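Long-range contact in uncharacterized protein (Pseudomonas aeruginosa, PDB 4O5P), which is a type VI secretion effector, Tle1, of the phospholipase family, and probably hydrolyses phospholipids in target membranes: residues 381-394 with 652-664. Residues are numbered along the deposited sequence; the frame is centred on the assembly and turned at random.
Sequences DVGGGYGVGNQGKA and VALFDEQVHDSRA
K393 and E657 bring the two backbones closest, with CA atoms 4.4 Å apart, and A394 N donates to E657 O at the C-terminal end of helix 649-657. From there 652-664 runs on as a loop alongside the loop that follows helix 379-383. H660 is the centre of the contact. Its imidazole lies between the Y386 ring and the aliphatic part of K393. The Y386 stack is face to face, with centroids 3.5 Å apart and planes at 4°. On the opposite face K393 CG sits over the ring centre, a CH-pi contact. D381 accepts from both the ring and the backbone of H660, each oxygen with its syn lone pair. D381 OD1 accepts from H660 ND1 at 2.9 Å, tilted from the ring plane, and D381 OD2 from H660 N at 2.9 Å. OD2 also accepts from V378 N. H660 NE2 lies 2.7 Å from a water that is also within hydrogen-bonding distance of G387 O and K393 O. The K393 chain turns about CB-CG (chi2 -66°), and this brings NZ toward the helix end. K393 NZ donates to V659 O at 2.7 Å and to F655 O in its carbonyl plane; it also donates to D656 O, but from above that carbonyl plane. Q391 pairs with the D661 backbone: Q391 OE1 accepts from D661 N at 2.8 Å, and NE2 donates to O. Helix 571-587 packs against Q391 and D661 through L575. The contact joins the catalytic and C-terminal family regions of Tle1. The bond to D381 places a proton on ND1 and, with Y386 and K393, probably fixes the ring's rotation. The three carbonyls probably stabilise a charged lysine at the buried helix end.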
loop_
_atom_site.group_PDB
_atom_site.type_symbol
_atom_site.label_atom_id
_atom_site.label_comp_id
_atom_site.label_asym_id
_atom_site.label_seq_id
_atom_site.Cartn_x
_atom_site.Cartn_y
_atom_site.Cartn_z
ATOM N N ASP A 381 8.704 -0.796 -8.438
ATOM C CA ASP A 381 8.859 -1.153 -9.846
ATOM C C ASP A 381 7.504 -1.419 -10.494
ATOM O O ASP A 381 7.381 -1.430 -11.722
ATOM C CB ASP A 381 9.741 -2.389 -10.006
ATOM C CG ASP A 381 11.209 -2.092 -9.761
ATOM O OD1 ASP A 381 11.629 -0.950 -10.086
ATOM O OD2 ASP A 381 11.918 -2.998 -9.246
ATOM N N VAL A 382 6.483 -1.630 -9.672
ATOM C CA VAL A 382 5.139 -1.837 -10.201
ATOM C C VAL A 382 4.282 -0.599 -9.948
ATOM O O VAL A 382 3.559 -0.129 -10.844
ATOM C CB VAL A 382 4.482 -3.053 -9.555
ATOM C CG1 VAL A 382 3.061 -3.227 -10.077
ATOM C CG2 VAL A 382 5.320 -4.309 -9.827
ATOM N N GLY A 383 4.358 -0.071 -8.727
ATOM C CA GLY A 383 3.597 1.135 -8.436
ATOM C C GLY A 383 4.182 2.460 -8.893
ATOM O O GLY A 383 3.480 3.478 -8.915
ATOM N N GLY A 384 5.454 2.476 -9.259
ATOM C CA GLY A 384 6.113 3.739 -9.544
ATOM C C GLY A 384 6.673 4.319 -8.252
ATOM O O GLY A 384 6.302 3.877 -7.154
ATOM N N GLY A 385 7.571 5.294 -8.368
ATOM C CA GLY A 385 8.010 6.028 -7.194
ATOM C C GLY A 385 9.519 6.105 -7.072
ATOM O O GLY A 385 10.041 6.792 -6.184
ATOM N N TYR A 386 10.228 5.406 -7.952
ATOM C CA TYR A 386 11.688 5.503 -7.969
ATOM C C TYR A 386 12.070 6.645 -8.896
ATOM O O TYR A 386 11.456 6.810 -9.950
ATOM C CB TYR A 386 12.313 4.213 -8.491
ATOM C CG TYR A 386 12.373 3.107 -7.469
ATOM C CD1 TYR A 386 13.165 3.236 -6.333
ATOM C CD2 TYR A 386 11.652 1.928 -7.643
ATOM C CE1 TYR A 386 13.232 2.219 -5.384
ATOM C CE2 TYR A 386 11.712 0.899 -6.697
ATOM C CZ TYR A 386 12.498 1.063 -5.568
ATOM O OH TYR A 386 12.580 0.057 -4.618
ATOM N N GLY A 387 13.078 7.422 -8.512
ATOM C CA GLY A 387 13.590 8.470 -9.377
ATOM C C GLY A 387 14.688 7.985 -10.308
ATOM O O GLY A 387 15.309 6.937 -10.083
ATOM N N VAL A 388 14.926 8.757 -11.363
ATOM C CA VAL A 388 15.923 8.421 -12.374
ATOM C C VAL A 388 17.269 8.155 -11.718
ATOM O O VAL A 388 17.710 8.925 -10.875
ATOM C CB VAL A 388 16.040 9.570 -13.412
ATOM C CG1 VAL A 388 17.281 9.411 -14.258
ATOM C CG2 VAL A 388 14.783 9.615 -14.287
ATOM N N GLY A 389 17.890 7.032 -12.048
ATOM C CA GLY A 389 19.216 6.746 -11.530
ATOM C C GLY A 389 19.299 6.119 -10.146
ATOM O O GLY A 389 20.389 5.701 -9.734
ATOM N N ASN A 390 18.179 6.080 -9.426
ATOM C CA ASN A 390 18.103 5.431 -8.110
ATOM C C ASN A 390 18.692 4.035 -8.218
ATOM O O ASN A 390 18.306 3.276 -9.115
ATOM C CB ASN A 390 16.625 5.309 -7.703
ATOM C CG ASN A 390 16.402 5.449 -6.209
ATOM O OD1 ASN A 390 17.248 5.076 -5.392
ATOM N ND2 ASN A 390 15.243 5.995 -5.841
ATOM N N GLN A 391 19.655 3.715 -7.352
ATOM C CA GLN A 391 20.309 2.397 -7.352
ATOM C C GLN A 391 20.914 2.038 -8.702
ATOM O O GLN A 391 21.114 0.859 -9.000
ATOM C CB GLN A 391 19.319 1.298 -6.924
ATOM C CG GLN A 391 19.064 1.255 -5.414
ATOM C CD GLN A 391 18.030 0.217 -4.987
ATOM O OE1 GLN A 391 17.320 -0.371 -5.809
ATOM N NE2 GLN A 391 17.932 0.005 -3.689
ATOM N N GLY A 392 21.183 3.054 -9.523
ATOM C CA GLY A 392 21.721 2.837 -10.851
ATOM C C GLY A 392 20.715 2.250 -11.822
ATOM O O GLY A 392 21.098 1.660 -12.839
ATOM N N LYS A 393 19.424 2.381 -11.506
ATOM C CA LYS A 393 18.398 1.923 -12.436
ATOM C C LYS A 393 17.871 3.121 -13.217
ATOM O O LYS A 393 17.807 4.218 -12.677
ATOM C CB LYS A 393 17.265 1.221 -11.695
ATOM C CG LYS A 393 17.731 0.252 -10.623
ATOM C CD LYS A 393 18.486 -0.948 -11.172
ATOM C CE LYS A 393 19.188 -1.685 -9.999
ATOM N NZ LYS A 393 19.407 -3.142 -10.294
ATOM N N ALA A 394 17.501 2.904 -14.482
ATOM C CA ALA A 394 16.959 3.956 -15.344
ATOM C C ALA A 394 17.809 5.226 -15.317
ATOM O O ALA A 394 17.277 6.345 -15.254
ATOM C CB ALA A 394 15.528 4.267 -14.967
ATOM N N VAL A 652 19.032 -10.381 -18.137
ATOM C CA VAL A 652 20.051 -9.949 -17.181
ATOM C C VAL A 652 20.155 -8.413 -17.133
ATOM O O VAL A 652 20.268 -7.835 -16.054
ATOM C CB VAL A 652 21.442 -10.602 -17.441
ATOM C CG1 VAL A 652 22.485 -10.060 -16.461
ATOM C CG2 VAL A 652 21.365 -12.114 -17.291
ATOM N N ALA A 653 20.084 -7.757 -18.290
ATOM C CA ALA A 653 20.126 -6.292 -18.336
ATOM C C ALA A 653 18.905 -5.649 -17.672
ATOM O O ALA A 653 19.016 -4.579 -17.065
ATOM C CB ALA A 653 20.279 -5.793 -19.759
ATOM N N LEU A 654 17.744 -6.288 -17.786
ATOM C CA LEU A 654 16.569 -5.796 -17.059
ATOM C C LEU A 654 16.829 -5.816 -15.558
ATOM O O LEU A 654 16.534 -4.840 -14.865
ATOM C CB LEU A 654 15.342 -6.643 -17.359
ATOM C CG LEU A 654 14.036 -6.129 -16.740
ATOM C CD1 LEU A 654 13.467 -4.981 -17.575
ATOM C CD2 LEU A 654 13.004 -7.254 -16.619
ATOM N N PHE A 655 17.372 -6.921 -15.044
ATOM C CA PHE A 655 17.664 -6.950 -13.596
ATOM C C PHE A 655 18.777 -5.999 -13.171
ATOM O O PHE A 655 18.721 -5.419 -12.070
ATOM C CB PHE A 655 17.949 -8.373 -13.095
ATOM C CG PHE A 655 16.719 -9.235 -13.047
ATOM C CD1 PHE A 655 15.845 -9.155 -11.972
ATOM C CD2 PHE A 655 16.426 -10.103 -14.083
ATOM C CE1 PHE A 655 14.700 -9.935 -11.921
ATOM C CE2 PHE A 655 15.271 -10.892 -14.045
ATOM C CZ PHE A 655 14.410 -10.803 -12.958
ATOM N N ASP A 656 19.791 -5.858 -14.027
ATOM C CA ASP A 656 20.873 -4.887 -13.804
ATOM C C ASP A 656 20.409 -3.426 -13.728
ATOM O O ASP A 656 20.754 -2.718 -12.788
ATOM C CB ASP A 656 21.906 -4.988 -14.921
ATOM C CG ASP A 656 22.868 -6.148 -14.754
ATOM O OD1 ASP A 656 22.669 -7.032 -13.889
ATOM O OD2 ASP A 656 23.842 -6.177 -15.532
ATOM N N GLU A 657 19.638 -2.986 -14.731
ATOM C CA GLU A 657 19.353 -1.565 -14.943
ATOM C C GLU A 657 17.883 -1.139 -14.761
ATOM O O GLU A 657 17.560 0.042 -14.870
ATOM C CB GLU A 657 19.834 -1.128 -16.340
ATOM C CG GLU A 657 21.341 -1.286 -16.568
ATOM C CD GLU A 657 21.785 -0.719 -17.906
ATOM O OE1 GLU A 657 20.931 -0.541 -18.803
ATOM O OE2 GLU A 657 22.990 -0.434 -18.058
ATOM N N GLN A 658 16.990 -2.084 -14.482
ATOM C CA GLN A 658 15.576 -1.713 -14.282
ATOM C C GLN A 658 15.017 -2.122 -12.917
ATOM O O GLN A 658 14.333 -1.333 -12.269
ATOM C CB GLN A 658 14.710 -2.268 -15.412
ATOM C CG GLN A 658 14.507 -1.264 -16.571
ATOM C CD GLN A 658 15.734 -1.071 -17.452
ATOM O OE1 GLN A 658 16.487 -2.011 -17.706
ATOM N NE2 GLN A 658 15.931 0.157 -17.936
ATOM N N VAL A 659 15.358 -3.332 -12.475
ATOM C CA VAL A 659 14.813 -3.894 -11.249
ATOM C C VAL A 659 15.547 -3.380 -10.017
ATOM O O VAL A 659 16.765 -3.568 -9.870
ATOM C CB VAL A 659 14.832 -5.438 -11.280
ATOM C CG1 VAL A 659 14.373 -6.022 -9.930
ATOM C CG2 VAL A 659 13.943 -5.952 -12.421
ATOM N N HIS A 660 14.799 -2.748 -9.119
ATOM C CA HIS A 660 15.382 -2.218 -7.881
ATOM C C HIS A 660 15.483 -3.289 -6.805
ATOM O O HIS A 660 15.073 -4.426 -7.007
ATOM C CB HIS A 660 14.601 -1.010 -7.355
ATOM C CG HIS A 660 14.722 0.208 -8.216
ATOM N ND1 HIS A 660 14.119 0.305 -9.457
ATOM C CD2 HIS A 660 15.379 1.377 -8.023
ATOM C CE1 HIS A 660 14.394 1.489 -9.982
ATOM N NE2 HIS A 660 15.162 2.156 -9.132
ATOM N N ASP A 661 16.055 -2.920 -5.666
ATOM C CA ASP A 661 16.265 -3.870 -4.591
ATOM C C ASP A 661 15.702 -3.195 -3.364
ATOM O O ASP A 661 16.376 -2.392 -2.708
ATOM C CB ASP A 661 17.762 -4.164 -4.423
ATOM C CG ASP A 661 18.039 -5.287 -3.429
ATOM O OD1 ASP A 661 17.248 -5.471 -2.478
ATOM O OD2 ASP A 661 19.062 -5.990 -3.577
ATOM N N SER A 662 14.444 -3.487 -3.064
ATOM C CA SER A 662 13.772 -2.778 -1.998
ATOM C C SER A 662 14.317 -3.231 -0.643
ATOM O O SER A 662 14.075 -2.592 0.370
ATOM C CB SER A 662 12.272 -2.992 -2.097
ATOM O OG SER A 662 11.973 -4.368 -2.053
ATOM N N ARG A 663 15.074 -4.326 -0.641
ATOM C CA ARG A 663 15.706 -4.794 0.589
ATOM C C ARG A 663 16.888 -3.925 0.997
ATOM O O ARG A 663 17.256 -3.888 2.172
ATOM C CB ARG A 663 16.152 -6.250 0.450
ATOM C CG ARG A 663 15.352 -7.198 1.309
ATOM C CD ARG A 663 16.261 -8.188 2.023
ATOM N NE ARG A 663 16.490 -7.832 3.427
ATOM C CZ ARG A 663 17.697 -7.802 3.993
ATOM N NH1 ARG A 663 18.770 -8.094 3.271
ATOM N NH2 ARG A 663 17.838 -7.480 5.273
ATOM N N ALA A 664 17.456 -3.198 0.036
ATOM C CA ALA A 664 18.701 -2.470 0.254
ATOM C C ALA A 664 18.571 -1.192 1.090
ATOM O O ALA A 664 17.834 -0.260 0.740
ATOM C CB ALA A 664 19.372 -2.182 -1.088
HETATM O O HOH W 1 15.677 4.115 -10.936
#